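PDB 6WT8: STING-associated CdnE c-di-GMP synthase from Flavobacteriaceae, which probably joins two GTP molecules into the cyclic dinucleotide c-di-GMP, the messenger sensed by a partner STING receptor in CBASS bacterial defence. Local coordinates for residues A[196-201]-A[219-224]; A[282-287]-A[307-312]. All coordinates share one frame; numbering follows the deposited sequence.

Contact 1: residues A[196-201]-A[219-224]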
ATOM      1  N   ASP A 196     -12.012   6.822  -6.815  1.00 13.34           N
ATOM      2  CA  ASP A 196     -12.987   6.292  -5.862  1.00 15.73           C
ATOM      3  C   ASP A 196     -13.024   7.153  -4.610  1.00 15.42           C
ATOM      4  O   ASP A 196     -11.985   7.523  -4.075  1.00 15.32           O
ATOM      5  CB  ASP A 196     -12.642   4.857  -5.452  1.00 16.01           C
ATOM      6  CG  ASP A 196     -13.184   3.811  -6.399  1.00 31.71           C
ATOM      7  OD1 ASP A 196     -14.435   3.671  -6.564  1.00 30.66           O
ATOM      8  OD2 ASP A 196     -12.330   3.119  -6.992  1.00 37.89           O
ATOM      9  N   VAL A 197     -14.241   7.459  -4.141  1.00 14.11           N
ATOM     10  CA  VAL A 197     -14.492   8.260  -2.944  1.00 11.76           C
ATOM     11  C   VAL A 197     -15.057   7.335  -1.878  1.00 13.86           C
ATOM     12  O   VAL A 197     -16.143   6.775  -2.063  1.00 14.48           O
ATOM     13  CB  VAL A 197     -15.478   9.400  -3.263  1.00 15.34           C
ATOM     14  CG1 VAL A 197     -15.905  10.110  -2.026  1.00 15.60           C
ATOM     15  CG2 VAL A 197     -14.844  10.382  -4.270  1.00 18.07           C
ATOM     16  N   VAL A 198     -14.313   7.177  -0.789  1.00 13.77           N
ATOM     17  CA  VAL A 198     -14.644   6.290   0.325  1.00 14.56           C
ATOM     18  C   VAL A 198     -15.135   7.152   1.476  1.00 13.38           C
ATOM     19  O   VAL A 198     -14.537   8.191   1.762  1.00 15.39           O
ATOM     20  CB  VAL A 198     -13.370   5.510   0.700  1.00 15.86           C
ATOM     21  CG1 VAL A 198     -13.614   4.551   1.825  1.00 18.93           C
ATOM     22  CG2 VAL A 198     -12.889   4.759  -0.563  1.00 17.63           C
ATOM     23  N   THR A 199     -16.219   6.713   2.132  1.00 12.56           N
ATOM     24  CA  THR A 199     -16.798   7.393   3.285  1.00 12.70           C
ATOM     25  C   THR A 199     -16.631   6.484   4.496  1.00 13.68           C
ATOM     26  O   THR A 199     -16.993   5.303   4.434  1.00 13.83           O
ATOM     27  CB  THR A 199     -18.259   7.718   3.032  1.00 14.19           C
ATOM     28  OG1 THR A 199     -18.372   8.456   1.802  1.00 15.42           O
ATOM     29  CG2 THR A 199     -18.902   8.477   4.191  1.00 17.20           C
ATOM     30  N   ALA A 200     -16.089   7.033   5.577  1.00 12.89           N
ATOM     31  CA  ALA A 200     -15.721   6.226   6.727  1.00 12.60           C
ATOM     32  C   ALA A 200     -15.838   7.036   8.001  1.00 15.27           C
ATOM     33  O   ALA A 200     -16.003   8.256   7.977  1.00 14.72           O
ATOM     34  CB  ALA A 200     -14.279   5.749   6.562  1.00 14.57           C
ATOM     35  N   THR A 201     -15.757   6.348   9.134  1.00 13.21           N
ATOM     36  CA  THR A 201     -15.512   7.033  10.397  1.00 14.43           C
ATOM     37  C   THR A 201     -14.176   6.566  10.971  1.00 15.54           C
ATOM     38  O   THR A 201     -13.601   5.576  10.516  1.00 15.22           O
ATOM     39  CB  THR A 201     -16.678   6.759  11.358  1.00 20.11           C
ATOM     40  OG1 THR A 201     -16.543   7.597  12.523  1.00 24.41           O
ATOM     41  CG2 THR A 201     -16.705   5.305  11.782  1.00 20.03           C
ATOM     42  N   ILE A 219      -9.725   3.473  10.077  1.00 14.47           N
ATOM     43  CA  ILE A 219     -11.033   3.839   9.536  1.00 13.64           C
ATOM     44  C   ILE A 219     -11.931   2.623   9.485  1.00 16.22           C
ATOM     45  O   ILE A 219     -11.501   1.477   9.328  1.00 17.28           O
ATOM     46  CB  ILE A 219     -10.935   4.491   8.143  1.00 14.28           C
ATOM     47  CG1 ILE A 219     -10.256   3.558   7.106  1.00 16.17           C
ATOM     48  CG2 ILE A 219     -10.192   5.856   8.245  1.00 17.50           C
ATOM     49  CD1 ILE A 219     -10.268   4.146   5.698  1.00 16.73           C
ATOM     50  N   GLN A 220     -13.234   2.897   9.581  1.00 14.86           N
ATOM     51  CA  GLN A 220     -14.288   1.896   9.371  1.00 14.78           C
ATOM     52  C   GLN A 220     -15.157   2.443   8.259  1.00 15.00           C
ATOM     53  O   GLN A 220     -15.864   3.442   8.438  1.00 16.33           O
ATOM     54  CB  GLN A 220     -15.093   1.628  10.660  1.00 14.86           C
ATOM     55  CG  GLN A 220     -14.246   0.925  11.717  1.00 17.92           C
ATOM     56  CD  GLN A 220     -15.043   0.402  12.875  1.00 18.23           C
ATOM     57  OE1 GLN A 220     -15.016   0.996  13.958  1.00 21.73           O
ATOM     58  NE2 GLN A 220     -15.783  -0.713  12.677  1.00 19.75           N
ATOM     59  N   ILE A 221     -15.065   1.805   7.109  1.00 15.52           N
ATOM     60  CA  ILE A 221     -15.710   2.290   5.886  1.00 15.98           C
ATOM     61  C   ILE A 221     -17.203   1.993   5.907  1.00 17.51           C
ATOM     62  O   ILE A 221     -17.633   0.869   6.209  1.00 17.78           O
ATOM     63  CB  ILE A 221     -15.035   1.628   4.680  1.00 15.18           C
ATOM     64  CG1 ILE A 221     -13.612   2.194   4.595  1.00 18.02           C
ATOM     65  CG2 ILE A 221     -15.741   1.959   3.364  1.00 16.80           C
ATOM     66  CD1 ILE A 221     -12.700   1.443   3.576  1.00 18.91           C
ATOM     67  N   TYR A 222     -18.009   2.985   5.501  1.00 15.65           N
ATOM     68  CA  TYR A 222     -19.458   2.824   5.415  1.00 15.59           C
ATOM     69  C   TYR A 222     -19.894   2.077   4.154  1.00 18.91           C
ATOM     70  O   TYR A 222     -19.504   2.441   3.047  1.00 18.77           O
ATOM     71  CB  TYR A 222     -20.110   4.204   5.432  1.00 16.07           C
ATOM     72  CG  TYR A 222     -21.639   4.126   5.377  1.00 17.04           C
ATOM     73  CD1 TYR A 222     -22.350   3.593   6.422  1.00 16.49           C
ATOM     74  CD2 TYR A 222     -22.325   4.558   4.264  1.00 18.09           C
ATOM     75  CE1 TYR A 222     -23.753   3.510   6.395  1.00 20.21           C
ATOM     76  CE2 TYR A 222     -23.724   4.494   4.226  1.00 19.87           C
ATOM     77  CZ  TYR A 222     -24.415   3.934   5.284  1.00 21.14           C
ATOM     78  OH  TYR A 222     -25.807   3.874   5.247  1.00 24.25           O
ATOM     79  N   ASN A 223     -20.697   1.040   4.327  1.00 17.49           N
ATOM     80  CA  ASN A 223     -21.270   0.271   3.237  1.00 20.57           C
ATOM     81  C   ASN A 223     -22.703   0.727   3.002  1.00 20.41           C
ATOM     82  O   ASN A 223     -23.550   0.606   3.885  1.00 19.91           O
ATOM     83  CB  ASN A 223     -21.254  -1.214   3.596  1.00 20.53           C
ATOM     84  CG  ASN A 223     -21.812  -2.093   2.461  1.00 26.24           C
ATOM     85  OD1 ASN A 223     -22.888  -1.847   1.952  1.00 28.32           O
ATOM     86  ND2 ASN A 223     -21.031  -3.102   2.058  1.00 28.68           N
ATOM     87  N   LYS A 224     -22.976   1.280   1.819  1.00 21.55           N
ATOM     88  CA  LYS A 224     -24.289   1.892   1.554  1.00 21.48           C
ATOM     89  C   LYS A 224     -25.408   0.862   1.475  1.00 25.08           C
ATOM     90  O   LYS A 224     -26.536   1.154   1.863  1.00 25.24           O
ATOM     91  CB  LYS A 224     -24.210   2.653   0.228  1.00 25.52           C
ATOM     92  CG  LYS A 224     -25.512   3.224  -0.262  1.00 29.78           C
ATOM     93  CD  LYS A 224     -25.350   3.847  -1.622  1.00 27.76           C
ATOM     94  CE  LYS A 224     -26.652   4.504  -2.104  1.00 31.65           C
ATOM     95  NZ  LYS A 224     -26.472   4.744  -3.564  1.00 31.33           N
TER
HETATM   96  O   HOH W   1     -17.809   4.337   1.510  1.00 17.28           O
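V198 sets CG1 anti to its backbone N (chi1 -179°), which swings this methyl across to I221; there CG1 stands anti to the carbonyl carbon (chi1 -68°) and CG2 anti to N. The V198 methyl therefore rests against the branches of I221 beyond CB: V198 CG1 lies 3.6 Å from I221 CG1, with I221 CG2 and CD1 scarcely farther, and the two side chains cross obliquely. On the same face A200 adds its small methyl, CB sitting 3.9 Å from CB of I219. The other face carries T201 and Q220, side by side and pointing the same way; their polar ends turn to other partners, T201 OG1 to Q154 and Q220 NE2 to the backbone oxygen of N230.

The backbones join antiparallel. T201 and Q220 form a hydrogen-bonded pair, with T201 N to Q220 O at 3.0 Å and Q220 N to T201 O at 2.9 Å. A200 and I221 form the non-hydrogen-bonded pair, CA to CA 4.0 Å. One step on, Y222 N reaches T199 O at 2.7 Å, but the matching return bond is replaced by a water, which accepts from T199 N at 2.9 Å and also hydrogen-bonds Y222 O. Here the strands part, as their 127° angle would suggest, and the Y222 ring goes off to helix 154-172. Strand 192-204 also pairs with 106-112, so the contact adds strand 218-221 to the mixed central sheet, consistent with the polymerase-beta-like nucleotidyltransferase core of CD-NTases.

Contact 2: residues A[282-287]-A[307-312]; sequences NAICYN and QELTNI
I284 points its CG2 methyl at helix 300-314, where three side chains from one face of that helix receive it. L309 crosses I284 at about a right angle and offers CD2, 4.0 Å from I284 CG2. I312 comes in obliquely, and its CD1 reaches the same I284 methyl at 4.0 Å. The third is the aliphatic part of E308, whose CG lies 4.1 Å from I284 CG2; the chain then bends at chi2 (67°) and carries the carboxylate toward the C-terminal end of helix 278-287. N287 faces it there at about a right angle, amide and carboxylate planes 67° apart, with N287 OD1 3.9 Å from E308 OE2.

The helix segments cross at 107° with axes 11.0 Å apart, so the touching is done by side chains alone. I343 of helix 336-360 packs against both I284 and L309, tying the pair into the helical part of the enzyme. A water hydrogen-bonds I284 O at 2.8 Å; its link to E308 OE2 is too short to be trusted. Chemically, then, the direct adhesion is apolar, while the polar atoms beside it make no direct bond across the two segments, and E308 OE2 is hydrogen-bonded to the hydroxyl of Y318.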
ATOM      1  N   ASN A 282       3.990  -6.369   0.212  1.00 12.12           N
ATOM      2  CA  ASN A 282       4.499  -5.276   1.049  1.00 14.42           C
ATOM      3  C   ASN A 282       5.078  -5.846   2.331  1.00 13.83           C
ATOM      4  O   ASN A 282       6.161  -5.453   2.766  1.00 14.27           O
ATOM      5  CB  ASN A 282       3.384  -4.303   1.427  1.00 11.83           C
ATOM      6  CG  ASN A 282       2.860  -3.469   0.272  1.00 13.99           C
ATOM      7  OD1 ASN A 282       3.495  -3.341  -0.764  1.00 16.00           O
ATOM      8  ND2 ASN A 282       1.647  -2.895   0.465  1.00 16.14           N
ATOM      9  N   ALA A 283       4.309  -6.725   2.994  1.00 13.16           N
ATOM     10  CA  ALA A 283       4.725  -7.279   4.289  1.00 12.26           C
ATOM     11  C   ALA A 283       5.987  -8.136   4.174  1.00 14.50           C
ATOM     12  O   ALA A 283       6.874  -8.064   5.032  1.00 14.14           O
ATOM     13  CB  ALA A 283       3.570  -8.115   4.886  1.00 14.46           C
ATOM     14  N   ILE A 284       6.095  -8.939   3.111  1.00 13.04           N
ATOM     15  CA  ILE A 284       7.282  -9.791   2.957  1.00 12.55           C
ATOM     16  C   ILE A 284       8.510  -8.896   2.803  1.00 11.89           C
ATOM     17  O   ILE A 284       9.587  -9.141   3.394  1.00 15.44           O
ATOM     18  CB  ILE A 284       7.104 -10.725   1.750  1.00 12.90           C
ATOM     19  CG1 ILE A 284       6.030 -11.768   2.100  1.00 16.07           C
ATOM     20  CG2 ILE A 284       8.475 -11.335   1.320  1.00 17.15           C
ATOM     21  CD1 ILE A 284       5.511 -12.572   0.837  1.00 17.82           C
ATOM     22  N   CYS A 285       8.395  -7.863   1.953  1.00 11.89           N
ATOM     23  CA  CYS A 285       9.574  -7.001   1.735  1.00 12.79           C
ATOM     24  C   CYS A 285       9.904  -6.177   2.965  1.00 15.27           C
ATOM     25  O   CYS A 285      11.085  -6.002   3.300  1.00 16.02           O
ATOM     26  CB  CYS A 285       9.365  -6.111   0.523  1.00 13.09           C
ATOM     27  SG  CYS A 285       9.282  -7.033  -1.039  1.00 15.13           S
ATOM     28  N   TYR A 286       8.880  -5.677   3.647  1.00 13.91           N
ATOM     29  CA  TYR A 286       9.059  -4.840   4.822  1.00 14.81           C
ATOM     30  C   TYR A 286       9.717  -5.629   5.940  1.00 16.92           C
ATOM     31  O   TYR A 286      10.379  -5.050   6.819  1.00 18.43           O
ATOM     32  CB  TYR A 286       7.665  -4.313   5.232  1.00 15.08           C
ATOM     33  CG  TYR A 286       7.648  -3.373   6.406  1.00 14.33           C
ATOM     34  CD1 TYR A 286       7.850  -2.041   6.245  1.00 12.46           C
ATOM     35  CD2 TYR A 286       7.405  -3.859   7.680  1.00 16.02           C
ATOM     36  CE1 TYR A 286       7.812  -1.192   7.346  1.00 14.10           C
ATOM     37  CE2 TYR A 286       7.366  -3.013   8.797  1.00 16.93           C
ATOM     38  CZ  TYR A 286       7.590  -1.673   8.599  1.00 15.51           C
ATOM     39  OH  TYR A 286       7.559  -0.813   9.673  1.00 19.68           O
ATOM     40  N   ASN A 287       9.498  -6.952   5.969  1.00 14.82           N
ATOM     41  CA  ASN A 287      10.024  -7.727   7.074  1.00 16.39           C
ATOM     42  C   ASN A 287      11.530  -8.022   6.910  1.00 15.15           C
ATOM     43  O   ASN A 287      12.170  -8.460   7.877  1.00 17.37           O
ATOM     44  CB  ASN A 287       9.165  -8.995   7.192  1.00 18.31           C
ATOM     45  CG  ASN A 287       9.656  -9.954   8.252  1.00 18.30           C
ATOM     46  OD1 ASN A 287      10.101 -11.054   7.923  1.00 23.31           O
ATOM     47  ND2 ASN A 287       9.616  -9.532   9.465  1.00 20.50           N
ATOM     48  N   GLN A 307      16.497 -15.351  -1.521  1.00 17.11           N
ATOM     49  CA  GLN A 307      16.801 -15.937  -0.225  1.00 18.24           C
ATOM     50  C   GLN A 307      15.614 -15.795   0.735  1.00 16.78           C
ATOM     51  O   GLN A 307      15.274 -16.728   1.451  1.00 20.16           O
ATOM     52  CB  GLN A 307      18.070 -15.302   0.352  1.00 19.94           C
ATOM     53  CG  GLN A 307      19.323 -15.583  -0.422  1.00 25.62           C
ATOM     54  CD  GLN A 307      20.465 -14.639   0.065  1.00 35.03           C
ATOM     55  OE1 GLN A 307      20.735 -14.558   1.262  1.00 40.87           O
ATOM     56  NE2 GLN A 307      21.071 -13.889  -0.852  1.00 38.89           N
ATOM     57  N   GLU A 308      14.966 -14.645   0.758  1.00 15.20           N
ATOM     58  CA  GLU A 308      13.855 -14.480   1.676  1.00 15.97           C
ATOM     59  C   GLU A 308      12.701 -15.410   1.330  1.00 16.30           C
ATOM     60  O   GLU A 308      12.111 -16.046   2.228  1.00 17.26           O
ATOM     61  CB  GLU A 308      13.385 -13.034   1.634  1.00 16.43           C
ATOM     62  CG  GLU A 308      12.165 -12.768   2.501  1.00 18.09           C
ATOM     63  CD  GLU A 308      12.448 -12.923   4.004  1.00 24.16           C
ATOM     64  OE1 GLU A 308      13.619 -12.977   4.409  1.00 24.43           O
ATOM     65  OE2 GLU A 308      11.457 -12.961   4.760  1.00 26.53           O
ATOM     66  N   LEU A 309      12.321 -15.493   0.042  1.00 15.32           N
ATOM     67  CA  LEU A 309      11.230 -16.421  -0.294  1.00 13.75           C
ATOM     68  C   LEU A 309      11.603 -17.857   0.005  1.00 18.03           C
ATOM     69  O   LEU A 309      10.762 -18.601   0.519  1.00 16.86           O
ATOM     70  CB  LEU A 309      10.834 -16.284  -1.755  1.00 15.30           C
ATOM     71  CG  LEU A 309      10.359 -14.883  -2.166  1.00 15.23           C
ATOM     72  CD1 LEU A 309       9.790 -14.948  -3.571  1.00 19.23           C
ATOM     73  CD2 LEU A 309       9.326 -14.310  -1.269  1.00 18.38           C
ATOM     74  N   THR A 310      12.861 -18.254  -0.264  1.00 17.05           N
ATOM     75  CA  THR A 310      13.321 -19.598   0.082  1.00 17.32           C
ATOM     76  C   THR A 310      13.189 -19.872   1.573  1.00 19.55           C
ATOM     77  O   THR A 310      12.748 -20.968   1.977  1.00 19.55           O
ATOM     78  CB  THR A 310      14.778 -19.725  -0.403  1.00 21.27           C
ATOM     79  OG1 THR A 310      14.706 -19.666  -1.823  1.00 28.59           O
ATOM     80  CG2 THR A 310      15.370 -21.043   0.076  1.00 31.32           C
ATOM     81  N   ASN A 311      13.529 -18.890   2.412  1.00 16.18           N
ATOM     82  CA  ASN A 311      13.415 -19.047   3.864  1.00 18.03           C
ATOM     83  C   ASN A 311      11.965 -19.146   4.286  1.00 19.17           C
ATOM     84  O   ASN A 311      11.621 -19.933   5.181  1.00 19.91           O
ATOM     85  CB  ASN A 311      14.041 -17.845   4.585  1.00 19.46           C
ATOM     86  CG  ASN A 311      15.578 -17.804   4.464  1.00 33.48           C
ATOM     87  OD1 ASN A 311      16.213 -18.788   4.092  1.00 35.56           O
ATOM     88  ND2 ASN A 311      16.163 -16.655   4.786  1.00 38.50           N
ATOM     89  N   ILE A 312      11.092 -18.376   3.638  1.00 15.70           N
ATOM     90  CA  ILE A 312       9.660 -18.505   3.948  1.00 15.64           C
ATOM     91  C   ILE A 312       9.140 -19.899   3.637  1.00 18.16           C
ATOM     92  O   ILE A 312       8.324 -20.447   4.401  1.00 17.90           O
ATOM     93  CB  ILE A 312       8.860 -17.424   3.205  1.00 14.71           C
ATOM     94  CG1 ILE A 312       9.178 -16.090   3.878  1.00 16.70           C
ATOM     95  CG2 ILE A 312       7.309 -17.752   3.150  1.00 15.97           C
ATOM     96  CD1 ILE A 312       8.648 -14.927   3.030  1.00 16.73           C
TER
HETATM   97  O   HOH W   2       9.627 -11.360   5.054  1.00 22.94           O

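How the contacts relate
Following the chain from the N terminus, helix 60-81 and the first sheet strands come before either contact. Contact 1 then closes a short excursion: strand 192-204 leads into helix 206-211, and the chain returns as strand 218-221 alongside it. Helices 235-248 and 253-266 follow before contact 2 opens, and this closes its own loop by bringing helix 300-314 back against helix 278-287. The two loops run in series, neither nested nor crossed. The centres of contacts 1 and 2 are about 31 Å apart, on opposite sides of the chain's centre. The nearest atoms of the two contacts are about 15 Å apart. Contact 1 belongs to the mixed sheet, contact 2 to the later helices.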